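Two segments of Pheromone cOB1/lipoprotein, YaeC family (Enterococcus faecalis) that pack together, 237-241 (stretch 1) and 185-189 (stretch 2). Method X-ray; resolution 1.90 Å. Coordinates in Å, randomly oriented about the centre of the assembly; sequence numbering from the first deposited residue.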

ATOM      1  N   TRP A 237      13.167  -4.476   6.949  1.00 25.56           N
ATOM      2  CA  TRP A 237      12.058  -3.848   7.645  1.00 25.64           C
ATOM      3  C   TRP A 237      11.399  -4.689   8.696  1.00 27.14           C
ATOM      4  O   TRP A 237      10.264  -4.391   9.111  1.00 25.11           O
ATOM      5  CB  TRP A 237      11.035  -3.317   6.619  1.00 24.47           C
ATOM      6  CG  TRP A 237      11.663  -2.225   5.766  1.00 24.24           C
ATOM      7  CD1 TRP A 237      11.912  -0.895   6.120  1.00 23.96           C
ATOM      8  CD2 TRP A 237      12.152  -2.353   4.396  1.00 24.13           C
ATOM      9  NE1 TRP A 237      12.487  -0.222   5.089  1.00 25.34           N
ATOM     10  CE2 TRP A 237      12.650  -1.031   4.014  1.00 24.33           C
ATOM     11  CE3 TRP A 237      12.186  -3.381   3.470  1.00 24.26           C
ATOM     12  CZ2 TRP A 237      13.191  -0.785   2.759  1.00 25.12           C
ATOM     13  CZ3 TRP A 237      12.726  -3.130   2.195  1.00 24.74           C
ATOM     14  CH2 TRP A 237      13.207  -1.859   1.849  1.00 25.71           C
ATOM     15  N   ASN A 238      12.095  -5.744   9.113  1.00 28.14           N
ATOM     16  CA  ASN A 238      11.693  -6.640  10.189  1.00 30.35           C
ATOM     17  C   ASN A 238      10.280  -7.156  10.128  1.00 29.37           C
ATOM     18  O   ASN A 238       9.572  -7.141  11.127  1.00 27.74           O
ATOM     19  CB  ASN A 238      12.036  -6.000  11.550  1.00 37.72           C
ATOM     20  CG  ASN A 238      13.541  -5.980  11.789  1.00 49.75           C
ATOM     21  OD1 ASN A 238      14.159  -4.916  11.847  1.00 58.43           O
ATOM     22  ND2 ASN A 238      14.151  -7.175  11.852  1.00 52.08           N
ATOM     23  N   GLY A 239       9.868  -7.608   8.946  1.00 27.78           N
ATOM     24  CA  GLY A 239       8.547  -8.161   8.764  1.00 27.40           C
ATOM     25  C   GLY A 239       7.411  -7.223   8.470  1.00 26.30           C
ATOM     26  O   GLY A 239       6.332  -7.690   8.184  1.00 28.90           O
ATOM     27  N   ALA A 240       7.607  -5.905   8.531  1.00 28.99           N
ATOM     28  CA  ALA A 240       6.539  -4.967   8.175  1.00 27.72           C
ATOM     29  C   ALA A 240       6.222  -4.995   6.674  1.00 26.85           C
ATOM     30  O   ALA A 240       5.093  -4.702   6.255  1.00 25.55           O
ATOM     31  CB  ALA A 240       6.889  -3.560   8.644  1.00 28.34           C
ATOM     32  N   ILE A 241       7.226  -5.369   5.869  1.00 26.98           N
ATOM     33  CA  ILE A 241       7.079  -5.497   4.406  1.00 25.06           C
ATOM     34  C   ILE A 241       7.199  -7.000   4.133  1.00 21.54           C
ATOM     35  O   ILE A 241       8.203  -7.616   4.470  1.00 22.71           O
ATOM     36  CB  ILE A 241       8.146  -4.673   3.642  1.00 24.60           C
ATOM     37  CG1 ILE A 241       8.195  -3.189   4.139  1.00 22.13           C
ATOM     38  CG2 ILE A 241       7.902  -4.749   2.127  1.00 19.29           C
ATOM     39  CD1 ILE A 241       6.926  -2.359   4.022  1.00 22.35           C
TER
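Stretch 2 (185-189) LNPKK

Two short segments can pack closely without a single hydrogen bond between them, each holding its own shape by internal bonds; residues 185-189 lying on 237-241 illustrate the case. Stretch 1 folds into a type I' beta turn from Trp237 to Ala240, closed by Ala240 N to Trp237 O at 3.1 Å. Asn238 and Gly239 both adopt positive phi, and at Gly239 a CB would be jammed against the preceding carbonyl oxygen and would also clash with Lys188 NZ.

Stretch 2 arrives extended through Leu185 and Asn186, then turns into the start of a weakly bonded helix. Asn186 is its N-cap: with chi1 at 180° (t), the side chain places OD1 3.1 Å from Lys188 N and accepts its hydrogen bond. The same OD1 lies 4.2 Å from Ala240 CB.

The backbones come nearest at Ala240 and Pro187, whose CA atoms are 6.0 Å apart. Both CA-to-CB bonds point toward the other stretch, and Ala240 CB meets Pro187 CD at 3.8 Å, a small apolar contact. In Lys188, chi1 m and chi2 t bring CD to 3.5 Å from Gly239 O; beyond it, chi3 at 78° (p) puts a bend between the trans chi2 and chi4, and NZ lies 3.7 Å from Asn238 O, with no hydrogen bond.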

ATOM      1  N   LEU A 185       8.078   4.993  11.670  1.00 26.03           N
ATOM      2  CA  LEU A 185       7.168   4.157  12.412  1.00 27.76           C
ATOM      3  C   LEU A 185       7.403   2.689  12.005  1.00 30.86           C
ATOM      4  O   LEU A 185       7.673   2.387  10.841  1.00 29.30           O
ATOM      5  CB  LEU A 185       5.715   4.543  12.139  1.00 25.10           C
ATOM      6  CG  LEU A 185       5.264   5.930  12.621  1.00 26.88           C
ATOM      7  CD1 LEU A 185       3.861   6.258  12.110  1.00 24.65           C
ATOM      8  CD2 LEU A 185       5.347   6.099  14.132  1.00 29.78           C
ATOM      9  N   ASN A 186       7.320   1.793  12.976  1.00 31.59           N
ATOM     10  CA  ASN A 186       7.383   0.340  12.713  1.00 31.02           C
ATOM     11  C   ASN A 186       5.978  -0.197  12.924  1.00 26.30           C
ATOM     12  O   ASN A 186       5.546  -0.277  14.067  1.00 28.78           O
ATOM     13  CB  ASN A 186       8.340  -0.331  13.672  1.00 33.96           C
ATOM     14  CG  ASN A 186       8.440  -1.832  13.455  1.00 41.45           C
ATOM     15  OD1 ASN A 186       7.731  -2.464  12.628  1.00 33.35           O
ATOM     16  ND2 ASN A 186       9.339  -2.416  14.201  1.00 38.20           N
ATOM     17  N   PRO A 187       5.273  -0.564  11.834  1.00 26.39           N
ATOM     18  CA  PRO A 187       3.908  -1.103  11.932  1.00 26.23           C
ATOM     19  C   PRO A 187       3.719  -2.240  12.928  1.00 27.06           C
ATOM     20  O   PRO A 187       2.713  -2.236  13.653  1.00 27.83           O
ATOM     21  CB  PRO A 187       3.615  -1.563  10.511  1.00 25.86           C
ATOM     22  CG  PRO A 187       4.399  -0.619   9.666  1.00 25.75           C
ATOM     23  CD  PRO A 187       5.681  -0.426  10.418  1.00 25.92           C
ATOM     24  N   LYS A 188       4.693  -3.157  13.029  1.00 24.40           N
ATOM     25  CA  LYS A 188       4.542  -4.309  13.912  1.00 27.32           C
ATOM     26  C   LYS A 188       4.763  -4.028  15.395  1.00 30.23           C
ATOM     27  O   LYS A 188       4.514  -4.905  16.204  1.00 33.21           O
ATOM     28  CB  LYS A 188       5.448  -5.457  13.442  1.00 31.14           C
ATOM     29  CG  LYS A 188       4.990  -6.056  12.129  1.00 32.66           C
ATOM     30  CD  LYS A 188       5.863  -7.176  11.637  1.00 36.86           C
ATOM     31  CE  LYS A 188       5.613  -8.496  12.357  1.00 41.16           C
ATOM     32  NZ  LYS A 188       6.867  -9.290  12.327  1.00 37.81           N
ATOM     33  N   LYS A 189       5.229  -2.826  15.730  1.00 27.42           N
ATOM     34  CA  LYS A 189       5.484  -2.425  17.092  1.00 29.03           C
ATOM     35  C   LYS A 189       4.701  -1.175  17.498  1.00 26.95           C
ATOM     36  O   LYS A 189       4.132  -1.148  18.578  1.00 27.41           O
ATOM     37  CB  LYS A 189       7.025  -2.251  17.258  1.00 31.08           C
TER